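Local coordinates for hypothetical protein (Corynebacterium diphtheriae, PDB 2P4G) that is probably an NADP-dependent oxidoreductase of the RibD reductase family, a family generally assigned to the reduction of 5-amino-6-(5-phosphoribosylamino)uracil in riboflavin biosynthesis, at residues Thr18-Tyr23 with Gln68-Trp72; Thr173-Lys177 with Val199-Ala203. Where two conformers were deposited one is given. Residues are numbered along the deposited sequence.

Contact 1: Thr18-Tyr23 with Gln68-Trp72. With EDO (1,2-ethanediol), chain G.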
ATOM      1  N   THR A  18       9.984  18.224   7.609  1.00 81.13           N
ATOM      2  CA  THR A  18      10.570  17.489   6.516  1.00 79.49           C
ATOM      3  C   THR A  18      12.064  17.315   6.738  1.00 77.79           C
ATOM      4  O   THR A  18      12.645  16.317   6.334  1.00 77.35           O
ATOM      5  CB  THR A  18      10.309  18.175   5.163  1.00 76.96           C
ATOM      6  OG1 THR A  18      10.818  19.510   5.176  1.00 76.83           O
ATOM      7  CG2 THR A  18       8.839  18.216   4.880  1.00 77.77           C
ATOM      8  N   GLU A  19      12.684  18.290   7.376  1.00 77.47           N
ATOM      9  CA  GLU A  19      14.099  18.201   7.697  1.00 80.20           C
ATOM     10  C   GLU A  19      14.362  17.055   8.686  1.00 80.64           C
ATOM     11  O   GLU A  19      15.389  16.383   8.617  1.00 81.80           O
ATOM     12  CB  GLU A  19      14.601  19.536   8.264  1.00 80.40           C
ATOM     13  CG  GLU A  19      16.099  19.655   8.278  1.00 81.11           C
ATOM     14  CD  GLU A  19      16.574  20.996   8.802  1.00 88.68           C
ATOM     15  OE1 GLU A  19      16.338  21.307   9.995  1.00 83.35           O
ATOM     16  OE2 GLU A  19      17.205  21.734   8.014  1.00 95.76           O
ATOM     17  N   GLN A  20      13.425  16.821   9.594  1.00 80.54           N
ATOM     18  CA  GLN A  20      13.550  15.695  10.505  1.00 81.72           C
ATOM     19  C   GLN A  20      13.467  14.392   9.746  1.00 79.94           C
ATOM     20  O   GLN A  20      14.326  13.534   9.878  1.00 82.38           O
ATOM     21  CB  GLN A  20      12.479  15.757  11.589  1.00 82.95           C
ATOM     22  CG  GLN A  20      12.669  16.942  12.541  1.00 88.70           C
ATOM     23  CD  GLN A  20      11.554  17.045  13.555  1.00 99.64           C
ATOM     24  OE1 GLN A  20      10.865  16.052  13.841  1.00112.35           O
ATOM     25  NE2 GLN A  20      11.366  18.239  14.117  1.00100.13           N
ATOM     26  N   ILE A  21      12.433  14.265   8.934  1.00 77.63           N
ATOM     27  CA  ILE A  21      12.186  13.059   8.172  1.00 76.26           C
ATOM     28  C   ILE A  21      13.418  12.654   7.396  1.00 74.35           C
ATOM     29  O   ILE A  21      13.770  11.488   7.386  1.00 74.98           O
ATOM     30  CB  ILE A  21      11.016  13.265   7.198  1.00 76.81           C
ATOM     31  CG1 ILE A  21       9.724  13.484   7.985  1.00 81.46           C
ATOM     32  CG2 ILE A  21      10.856  12.068   6.300  1.00 79.57           C
ATOM     33  CD1 ILE A  21       8.580  14.058   7.184  1.00 81.75           C
ATOM     34  N   VAL A  22      14.067  13.626   6.751  1.00 72.06           N
ATOM     35  CA  VAL A  22      15.233  13.375   5.913  1.00 69.51           C
ATOM     36  C   VAL A  22      16.526  13.203   6.722  1.00 70.90           C
ATOM     37  O   VAL A  22      17.339  12.343   6.407  1.00 69.54           O
ATOM     38  CB  VAL A  22      15.428  14.486   4.835  1.00 69.48           C
ATOM     39  CG1 VAL A  22      16.753  14.311   4.107  1.00 65.66           C
ATOM     40  CG2 VAL A  22      14.281  14.483   3.828  1.00 63.39           C
ATOM     41  N   TYR A  23      16.719  14.001   7.768  1.00 71.68           N
ATOM     42  CA  TYR A  23      18.019  14.071   8.406  1.00 71.83           C
ATOM     43  C   TYR A  23      18.095  13.487   9.820  1.00 73.07           C
ATOM     44  O   TYR A  23      19.200  13.204  10.316  1.00 71.93           O
ATOM     45  CB  TYR A  23      18.488  15.536   8.444  1.00 71.77           C
ATOM     46  CG  TYR A  23      18.771  16.115   7.081  1.00 73.16           C
ATOM     47  CD1 TYR A  23      19.965  15.836   6.426  1.00 68.44           C
ATOM     48  CD2 TYR A  23      17.850  16.957   6.446  1.00 72.36           C
ATOM     49  CE1 TYR A  23      20.237  16.377   5.172  1.00 72.89           C
ATOM     50  CE2 TYR A  23      18.114  17.500   5.197  1.00 72.00           C
ATOM     51  CZ  TYR A  23      19.309  17.207   4.562  1.00 73.92           C
ATOM     52  OH  TYR A  23      19.589  17.741   3.321  1.00 72.85           O
ATOM     53  N   GLN A  68      13.288  18.557   0.023  1.00 74.85           N
ATOM     54  CA  GLN A  68      14.196  18.334   1.167  1.00 75.10           C
ATOM     55  C   GLN A  68      15.177  17.200   0.847  1.00 71.41           C
ATOM     56  O   GLN A  68      16.373  17.324   1.087  1.00 70.01           O
ATOM     57  CB  GLN A  68      13.396  18.012   2.444  1.00 74.50           C
ATOM     58  CG  GLN A  68      14.185  18.099   3.715  1.00 77.92           C
ATOM     59  CD  GLN A  68      14.375  19.531   4.169  1.00 78.14           C
ATOM     60  OE1 GLN A  68      15.403  20.153   3.901  1.00 71.65           O
ATOM     61  NE2 GLN A  68      13.368  20.070   4.833  1.00 77.80           N
ATOM     62  N   LEU A  69      14.664  16.115   0.274  1.00 70.75           N
ATOM     63  CA  LEU A  69      15.494  14.941  -0.056  1.00 70.71           C
ATOM     64  C   LEU A  69      16.442  15.242  -1.208  1.00 69.81           C
ATOM     65  O   LEU A  69      17.596  14.820  -1.203  1.00 69.51           O
ATOM     66  CB  LEU A  69      14.630  13.701  -0.359  1.00 71.23           C
ATOM     67  CG  LEU A  69      15.404  12.363  -0.477  1.00 73.34           C
ATOM     68  CD1 LEU A  69      16.180  11.980   0.792  1.00 63.10           C
ATOM     69  CD2 LEU A  69      14.496  11.227  -0.897  1.00 67.53           C
ATOM     70  N   ARG A  70      15.966  16.029  -2.157  1.00 68.46           N
ATOM     71  CA  ARG A  70      16.834  16.591  -3.185  1.00 71.37           C
ATOM     72  C   ARG A  70      17.966  17.446  -2.629  1.00 69.79           C
ATOM     73  O   ARG A  70      19.065  17.431  -3.173  1.00 71.84           O
ATOM     74  CB  ARG A  70      16.022  17.397  -4.210  1.00 72.46           C
ATOM     75  CG  ARG A  70      15.257  16.508  -5.177  1.00 71.51           C
ATOM     76  CD  ARG A  70      14.533  17.310  -6.252  1.00 73.56           C
ATOM     77  NE  ARG A  70      14.119  16.405  -7.321  1.00 77.39           N
ATOM     78  CZ  ARG A  70      13.909  16.767  -8.582  1.00 76.85           C
ATOM     79  NH1 ARG A  70      14.033  18.030  -8.960  1.00 79.01           N
ATOM     80  NH2 ARG A  70      13.578  15.847  -9.472  1.00 75.66           N
ATOM     81  N   GLY A  71      17.700  18.175  -1.550  1.00 67.94           N
ATOM     82  CA  GLY A  71      18.718  18.946  -0.874  1.00 68.21           C
ATOM     83  C   GLY A  71      19.753  18.094  -0.176  1.00 68.23           C
ATOM     84  O   GLY A  71      20.869  18.547   0.060  1.00 69.56           O
ATOM     85  N   TRP A  72      19.352  16.882   0.185  1.00 68.17           N
ATOM     86  CA  TRP A  72      20.221  15.863   0.791  1.00 67.56           C
ATOM     87  C   TRP A  72      21.082  15.165  -0.257  1.00 68.25           C
ATOM     88  O   TRP A  72      22.193  14.761   0.042  1.00 69.80           O
ATOM     89  CB  TRP A  72      19.333  14.824   1.518  1.00 66.21           C
ATOM     90  CG  TRP A  72      19.959  13.506   1.830  1.00 63.04           C
ATOM     91  CD1 TRP A  72      20.557  13.147   3.004  1.00 65.49           C
ATOM     92  CD2 TRP A  72      20.010  12.349   0.981  1.00 64.42           C
ATOM     93  NE1 TRP A  72      20.992  11.841   2.934  1.00 64.26           N
ATOM     94  CE2 TRP A  72      20.667  11.331   1.702  1.00 68.88           C
ATOM     95  CE3 TRP A  72      19.559  12.072  -0.324  1.00 67.49           C
ATOM     96  CZ2 TRP A  72      20.895  10.060   1.162  1.00 66.03           C
ATOM     97  CZ3 TRP A  72      19.795  10.827  -0.863  1.00 64.17           C
ATOM     98  CH2 TRP A  72      20.459   9.832  -0.122  1.00 69.67           C
TER
HETATM   99  C1  EDO G 275      12.441  20.361 -11.643  1.00 77.99           C
HETATM  100  O1  EDO G 275      11.353  21.260 -11.406  1.00 74.73           O
HETATM  101  C2  EDO G 275      12.122  18.840 -11.606  1.00 72.69           C
HETATM  102  O2  EDO G 275      13.315  17.972 -11.801  1.00 62.47           O
HETATM  103  O   HOH W   1      17.623  19.007   2.366  1.00 57.14           O

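Contact 2: Thr173-Lys177 with Val199-Ala203. With EDO (1,2-ethanediol), chain L.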
ATOM      1  N   THR A 173      24.379  -5.594 -19.566  1.00 96.28           N
ATOM      2  CA  THR A 173      24.458  -4.961 -18.245  1.00 94.43           C
ATOM      3  C   THR A 173      23.127  -4.464 -17.657  1.00 94.08           C
ATOM      4  O   THR A 173      22.104  -4.394 -18.340  1.00 94.31           O
ATOM      5  CB  THR A 173      25.404  -3.754 -18.319  1.00 94.79           C
ATOM      6  OG1 THR A 173      24.936  -2.863 -19.340  1.00 96.00           O
ATOM      7  CG2 THR A 173      26.824  -4.190 -18.642  1.00 87.81           C
ATOM      8  N   ASN A 174      23.168  -4.113 -16.375  1.00 93.07           N
ATOM      9  CA  ASN A 174      22.030  -3.534 -15.676  1.00 93.23           C
ATOM     10  C   ASN A 174      22.196  -2.009 -15.614  1.00 92.62           C
ATOM     11  O   ASN A 174      23.169  -1.528 -15.053  1.00 92.61           O
ATOM     12  CB  ASN A 174      21.941  -4.118 -14.261  1.00 93.19           C
ATOM     13  CG  ASN A 174      20.676  -3.709 -13.525  1.00 94.23           C
ATOM     14  OD1 ASN A 174      20.144  -2.609 -13.702  1.00103.45           O
ATOM     15  ND2 ASN A 174      20.194  -4.599 -12.676  1.00 95.33           N
ATOM     16  N   PRO A 175      21.237  -1.248 -16.165  1.00 92.20           N
ATOM     17  CA  PRO A 175      21.372   0.213 -16.250  1.00 91.27           C
ATOM     18  C   PRO A 175      21.436   0.940 -14.902  1.00 87.90           C
ATOM     19  O   PRO A 175      22.127   1.937 -14.800  1.00 88.86           O
ATOM     20  CB  PRO A 175      20.101   0.634 -16.994  1.00 93.24           C
ATOM     21  CG  PRO A 175      19.118  -0.440 -16.682  1.00 94.85           C
ATOM     22  CD  PRO A 175      19.943  -1.696 -16.711  1.00 93.08           C
ATOM     23  N   LEU A 176      20.709   0.465 -13.894  1.00 85.25           N
ATOM     24  CA  LEU A 176      20.817   1.010 -12.532  1.00 83.54           C
ATOM     25  C   LEU A 176      22.205   0.810 -11.931  1.00 81.80           C
ATOM     26  O   LEU A 176      22.746   1.729 -11.335  1.00 83.88           O
ATOM     27  CB  LEU A 176      19.784   0.403 -11.581  1.00 81.16           C
ATOM     28  CG  LEU A 176      18.546   1.245 -11.314  1.00 89.00           C
ATOM     29  CD1 LEU A 176      17.606   0.510 -10.367  1.00 89.84           C
ATOM     30  CD2 LEU A 176      18.932   2.611 -10.741  1.00 89.52           C
ATOM     31  N   LYS A 177      22.756  -0.391 -12.057  1.00 80.59           N
ATOM     32  CA  LYS A 177      24.122  -0.681 -11.613  0.50 80.37           C
ATOM     33  C   LYS A 177      25.080   0.284 -12.295  1.00 80.42           C
ATOM     34  O   LYS A 177      25.992   0.838 -11.670  1.00 79.06           O
ATOM     35  CB  LYS A 177      24.483  -2.134 -11.951  0.50 79.29           C
ATOM     36  CG  LYS A 177      25.975  -2.456 -12.104  0.50 83.00           C
ATOM     37  CD  LYS A 177      26.710  -2.532 -10.767  0.50 83.48           C
ATOM     38  CE  LYS A 177      27.973  -3.367 -10.877  0.50 79.10           C
ATOM     39  NZ  LYS A 177      28.638  -3.516  -9.559  0.50 80.51           N
ATOM     40  N   VAL A 199      12.096   1.143 -11.760  1.00 70.45           N
ATOM     41  CA  VAL A 199      13.369   1.608 -11.271  1.00 71.86           C
ATOM     42  C   VAL A 199      13.507   1.231  -9.791  1.00 71.99           C
ATOM     43  O   VAL A 199      14.517   0.661  -9.387  1.00 74.30           O
ATOM     44  CB  VAL A 199      13.521   3.131 -11.526  1.00 73.56           C
ATOM     45  CG1 VAL A 199      14.859   3.654 -11.040  1.00 76.10           C
ATOM     46  CG2 VAL A 199      13.350   3.426 -13.015  1.00 69.87           C
ATOM     47  N   TYR A 200      12.477   1.503  -9.002  1.00 72.88           N
ATOM     48  CA  TYR A 200      12.403   1.004  -7.618  1.00 73.20           C
ATOM     49  C   TYR A 200      12.667  -0.482  -7.584  1.00 71.40           C
ATOM     50  O   TYR A 200      13.473  -0.969  -6.796  1.00 73.92           O
ATOM     51  CB  TYR A 200      11.016   1.226  -7.014  1.00 72.82           C
ATOM     52  CG  TYR A 200      10.566   2.655  -6.876  1.00 73.81           C
ATOM     53  CD1 TYR A 200      11.431   3.650  -6.457  1.00 77.01           C
ATOM     54  CD2 TYR A 200       9.250   2.999  -7.085  1.00 76.10           C
ATOM     55  CE1 TYR A 200      11.004   4.942  -6.305  1.00 69.39           C
ATOM     56  CE2 TYR A 200       8.827   4.301  -6.943  1.00 75.65           C
ATOM     57  CZ  TYR A 200       9.705   5.262  -6.562  1.00 69.38           C
ATOM     58  OH  TYR A 200       9.273   6.570  -6.412  1.00 71.37           O
ATOM     59  N   ARG A 201      11.980  -1.201  -8.464  1.00 71.97           N
ATOM     60  CA  ARG A 201      12.095  -2.656  -8.556  1.00 71.34           C
ATOM     61  C   ARG A 201      13.516  -3.118  -8.853  1.00 70.26           C
ATOM     62  O   ARG A 201      14.048  -3.989  -8.166  1.00 71.30           O
ATOM     63  CB  ARG A 201      11.133  -3.164  -9.632  1.00 72.16           C
ATOM     64  CG  ARG A 201      11.038  -4.699  -9.796  1.00 70.28           C
ATOM     65  CD  ARG A 201      10.757  -5.406  -8.487  1.00 71.12           C
ATOM     66  NE  ARG A 201      10.323  -6.801  -8.663  1.00 73.13           N
ATOM     67  CZ  ARG A 201       9.114  -7.163  -9.089  1.00 72.70           C
ATOM     68  NH1 ARG A 201       8.216  -6.238  -9.388  1.00 77.10           N
ATOM     69  NH2 ARG A 201       8.792  -8.448  -9.226  1.00 77.88           N
ATOM     70  N   GLN A 202      14.125  -2.554  -9.889  1.00 71.82           N
ATOM     71  CA  GLN A 202      15.494  -2.934 -10.257  1.00 75.48           C
ATOM     72  C   GLN A 202      16.461  -2.635  -9.109  1.00 72.82           C
ATOM     73  O   GLN A 202      17.368  -3.403  -8.870  1.00 73.94           O
ATOM     74  CB  GLN A 202      15.950  -2.206 -11.536  1.00 75.55           C
ATOM     75  CG  GLN A 202      15.244  -2.645 -12.835  1.00 85.65           C
ATOM     76  CD  GLN A 202      15.527  -1.720 -14.050  1.00 86.05           C
ATOM     77  OE1 GLN A 202      15.027  -0.583 -14.141  1.00 97.76           O
ATOM     78  NE2 GLN A 202      16.343  -2.224 -14.987  1.00105.12           N
ATOM     79  N   ALA A 203      16.241  -1.529  -8.393  1.00 71.62           N
ATOM     80  CA  ALA A 203      17.127  -1.100  -7.300  1.00 71.90           C
ATOM     81  C   ALA A 203      17.025  -2.009  -6.067  1.00 71.60           C
ATOM     82  O   ALA A 203      18.027  -2.364  -5.458  1.00 72.21           O
ATOM     83  CB  ALA A 203      16.809   0.367  -6.915  1.00 67.64           C
TER
HETATM   84  C1  EDO L 280       5.604   6.968  -7.082  1.00 82.21           C
HETATM   85  O1  EDO L 280       6.535   7.754  -6.317  1.00 78.12           O
HETATM   86  C2  EDO L 280       5.952   7.074  -8.568  1.00 79.84           C
HETATM   87  O2  EDO L 280       7.107   6.278  -8.847  1.00 70.17           O

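Contact 1: Thr18-Tyr23 with Gln68-Trp72
Start with Q68, the main bump of this interface: its side chain leaves helix 60-72 and drops as a knob into the hole formed by T18, E19, V22 and Y23 on the short helix 18-23. At the far wall of that hole the amide is held by a hydrogen bond from Q68 NE2 to T18 OG1, 2.6 Å long, while the aliphatic part of the same side chain rests on the valine, V22 CG2 lying 3.6 Å from Q68 CG. V22 is the answering bump. It points into the hollow between Q68, L69 and W72, with V22 CG1 3.7 Å from W72 CB and 4.1 Å from L69 CD1. Y23 closes one end. Its ring reaches over the last turn of the other segment, Y23 OH coming within 3.2 Å of W72 CA, and the indole turns an edge toward its face in an offset edge-to-face pair, the tyrosine ring and the five-membered ring having centroids 5.8 Å apart. The gap remaining between Y23 and Q68 is filled by a water that accepts from Y23 OH at 2.5 Å and donates to Q68 O at 2.5 Å and Q68 OE1 at 2.9 Å. R37 makes a cation-pi contact with W72 and also hydrogen-bonds V22 O, so R37 of strand 35-43 touches both helices. The axes of segments 18-23 and 68-72 approach to 9.6 Å and cross at -43°; this is knob-into-hole packing of an N-terminal helix against a sheet-covering helix of the dihydrofolate reductase-like fold.

Contact 2: Thr173-Lys177 with Val199-Ala203
L176 pushes its side chain over the turn V199-A203, where L176 CD1 lies 3.1 Å from A203 N, 3.2 Å from V199 O and 3.5 Å from A203 CB. Those are tight approaches: the methyl sits directly on helix backbone, beside the A203 N to V199 O hydrogen bond (3.0 Å), a closeness consistent with the small side chain of A203. Both methyls, L176 CD1 and L176 CD2, also lie 4.2 Å from V199 CG1. Q202 CB is 3.4 Å from L176 CD1, and the rest of that side chain runs past P175 toward N174. The two segments bury 227 Å², both sides summed, L176 giving the largest share. N174 is the N-cap of helix 175-184; N174 OD1 accepts from L176 N in a weak bond of 3.1 Å, which ties the cap to the residue doing the packing. Beneath the pair lies the sheet: L176 and V199 both touch L115 of strand 111-115, while V199 and A203 rest on I193 of strand 190-195. Y200 points away from segment 173-177, and its hydroxyl meets I39 O and a 1,2-ethanediol probably left from crystallisation. Two neighbouring helices packed side by side on one face of a largely parallel sheet, one entering strand 190-195 and the other leaving it, are characteristic of the alpha/beta dihydrofolate reductase-like fold.

From the N terminus, helix 18-23 comes first; the chain then runs through strand 35-43 before helix 60-72 returns to it, so contact 1 closes a loop with 44 residues between its segments. Only later, after four more sheet strands, does the chain open contact 2, whose shorter loop of 21 residues holds the rest of helix 175-184 and strand 190-195. The two loops follow in series, neither nested nor crossed. The centres of contacts 1 and 2 lie about 24 Å apart on opposite sides of the chain's centre, without touching. Strands 35-43 and 190-195 are common ground: side chains from both contacts, L69 and W72 in one and Y200 in the other, pack on them.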